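Local coordinates for protein purine nucleoside phosphorylase (Schistosoma mansoni, PDB 6BJ7) that probably catalyses the reversible phosphorolysis of purine nucleosides such as inosine and guanosine to the free base and ribose 1-phosphate, at residues I115-G120 against M221-E226. Sequence-based numbering, arbitrary orientation.
Sequences ITNLAG and MSTVPE. With DU7 (4-chloro-6-methylpyrimidin-2-amine), chain G; DMS (dimethyl sulfoxide), chain F.
Asn117, on the strand 112-121 of the phosphorylase-superfamily alpha/beta fold, faces Thr223 at the N-cap position of helix 224-232, their CA atoms 7.2 Å apart. Strand 112-121 pairs in parallel with strand 236-246, while residues 221-223 form the turn that leads from strand 218-220 into the helix. Val224 N bonds back to Ser222 O across Thr223, a classic gamma turn.

One side-chain hydrogen bond joins the two segments: Asn117 ND2 donates to Thr223 OG1 at 2.9 Å, with an N-H...O angle of 149° and the hydroxyl tilted somewhat out of the amide plane. The two side chains run roughly perpendicular. Asn117 CG sits between its backbone N and carbonyl carbon (chi1 62°), which turns the amide toward the threonine; its OD1 is held by Ser241 OG, so both ends of this buried amide are engaged and its rotation is fixed. Ile115 packs alongside, its CG2 3.9 Å from Thr223 OG1 and its CD1 4.3 Å from Glu226 CB.

Further along, the same two segments line the ligand pocket, consistent with the nucleoside site of this family. The chloropyrimidine lies against the backbone of Ala119 and Gly120, and Met221 reaches its chlorine with CG and CE. Glu203 and Asn245 hydrogen-bond the ligand, and Phe161 of a second subunit packs on Met221. A dimethyl sulfoxide, probably carried over from the crystallisation solution, accepts a hydrogen bond through its O atom from Leu118 N at 2.7 Å.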
loop_
_atom_site.group_PDB
_atom_site.type_symbol
_atom_site.label_atom_id
_atom_site.label_comp_id
_atom_site.label_asym_id
_atom_site.label_seq_id
_atom_site.Cartn_x
_atom_site.Cartn_y
_atom_site.Cartn_z
ATOM N N ILE A 115 25.215 -0.182 3.037
ATOM C CA ILE A 115 24.060 -0.274 3.944
ATOM C C ILE A 115 23.964 -1.673 4.541
ATOM O O ILE A 115 24.120 -2.672 3.832
ATOM C CB ILE A 115 22.736 0.055 3.212
ATOM C CG1 ILE A 115 22.807 1.370 2.487
ATOM C CG2 ILE A 115 21.558 0.111 4.214
ATOM C CD1 ILE A 115 21.558 1.618 1.560
ATOM N N THR A 116 23.721 -1.758 5.859
ATOM C CA THR A 116 23.421 -3.041 6.503
ATOM C C THR A 116 22.067 -2.977 7.220
ATOM O O THR A 116 21.593 -1.899 7.613
ATOM C CB THR A 116 24.504 -3.497 7.503
ATOM O OG1 THR A 116 24.612 -2.585 8.612
ATOM C CG2 THR A 116 25.886 -3.638 6.834
ATOM N N ASN A 117 21.438 -4.151 7.362
ATOM C CA ASN A 117 20.188 -4.290 8.102
ATOM C C ASN A 117 20.097 -5.689 8.702
ATOM O O ASN A 117 20.870 -6.588 8.367
ATOM C CB ASN A 117 18.949 -4.015 7.218
ATOM C CG ASN A 117 18.811 -5.008 6.052
ATOM O OD1 ASN A 117 18.673 -6.203 6.247
ATOM N ND2 ASN A 117 18.847 -4.493 4.836
ATOM N N LEU A 118 19.153 -5.841 9.643
ATOM C CA LEU A 118 18.714 -7.136 10.156
ATOM C C LEU A 118 17.387 -7.529 9.499
ATOM O O LEU A 118 16.509 -6.680 9.275
ATOM C CB LEU A 118 18.559 -7.080 11.677
ATOM C CG LEU A 118 19.856 -6.974 12.497
ATOM C CD1 LEU A 118 19.599 -6.102 13.700
ATOM C CD2 LEU A 118 20.325 -8.348 12.930
ATOM N N ALA A 119 17.249 -8.804 9.135
ATOM C CA ALA A 119 16.107 -9.233 8.331
ATOM C C ALA A 119 15.702 -10.669 8.669
ATOM O O ALA A 119 16.455 -11.417 9.300
ATOM C CB ALA A 119 16.450 -9.122 6.853
ATOM N N GLY A 120 14.497 -11.053 8.234
ATOM C CA GLY A 120 14.048 -12.456 8.320
ATOM C C GLY A 120 14.313 -13.253 7.052
ATOM O O GLY A 120 14.200 -12.742 5.931
ATOM N N MET A 221 12.187 -4.264 7.048
ATOM C CA MET A 221 11.409 -3.027 7.163
ATOM C C MET A 221 12.218 -1.763 6.850
ATOM O O MET A 221 11.818 -0.671 7.265
ATOM C CB MET A 221 10.811 -2.894 8.568
ATOM C CG MET A 221 10.049 -4.100 9.109
ATOM S SD MET A 221 9.573 -3.892 10.847
ATOM C CE MET A 221 8.984 -5.540 11.235
ATOM N N SER A 222 13.360 -1.876 6.167
ATOM C CA SER A 222 14.221 -0.723 5.912
ATOM C C SER A 222 14.864 -0.862 4.535
ATOM O O SER A 222 14.443 -1.671 3.698
ATOM C CB SER A 222 15.286 -0.586 7.012
ATOM O OG SER A 222 16.221 -1.642 6.918
ATOM N N THR A 223 15.884 -0.024 4.300
ATOM C CA THR A 223 16.851 -0.131 3.208
ATOM C C THR A 223 16.303 0.281 1.835
ATOM O O THR A 223 16.932 1.091 1.143
ATOM C CB THR A 223 17.433 -1.537 3.203
ATOM O OG1 THR A 223 18.152 -1.712 4.436
ATOM C CG2 THR A 223 18.427 -1.719 2.070
ATOM N N VAL A 224 15.145 -0.237 1.406
ATOM C CA VAL A 224 14.644 0.073 0.056
ATOM C C VAL A 224 14.420 1.574 -0.143
ATOM O O VAL A 224 14.737 2.088 -1.234
ATOM C CB VAL A 224 13.412 -0.791 -0.247
ATOM C CG1 VAL A 224 12.659 -0.351 -1.485
ATOM C CG2 VAL A 224 13.832 -2.251 -0.445
ATOM N N PRO A 225 13.869 2.343 0.825
ATOM C CA PRO A 225 13.735 3.807 0.600
ATOM C C PRO A 225 15.065 4.507 0.333
ATOM O O PRO A 225 15.165 5.325 -0.615
ATOM C CB PRO A 225 13.058 4.305 1.894
ATOM C CG PRO A 225 12.291 3.073 2.369
ATOM C CD PRO A 225 13.212 1.914 2.092
ATOM N N GLU A 226 16.105 4.176 1.112
ATOM C CA GLU A 226 17.421 4.779 0.909
ATOM C C GLU A 226 18.031 4.364 -0.422
ATOM O O GLU A 226 18.660 5.194 -1.105
ATOM C CB GLU A 226 18.359 4.385 2.059
ATOM C CG GLU A 226 18.019 4.957 3.401
ATOM C CD GLU A 226 17.192 4.016 4.265
ATOM O OE1 GLU A 226 16.287 3.350 3.729
ATOM O OE2 GLU A 226 17.448 3.952 5.487
HETATM C C4 DU7 G . 12.253 -10.675 10.855
HETATM C C3 DU7 G . 12.227 -8.557 10.174
HETATM C C2 DU7 G . 13.363 -8.215 10.815
HETATM C C1 DU7 G . 13.938 -9.200 11.484
HETATM CL CL DU7 G . 11.426 -7.349 9.353
HETATM N N DU7 G . 11.631 -9.713 10.138
HETATM N N1 DU7 G . 11.660 -11.960 10.865
HETATM N N2 DU7 G . 13.402 -10.387 11.490
HETATM C C DU7 G . 15.235 -8.937 12.234
HETATM S S DMS F . 17.593 -2.740 11.171
HETATM O O DMS F . 18.849 -3.526 10.997
HETATM C C1 DMS F . 18.002 -1.077 11.761
HETATM C C2 DMS F . 16.909 -2.338 9.541
HETATM O O HOH W 1 15.676 -4.909 7.399
#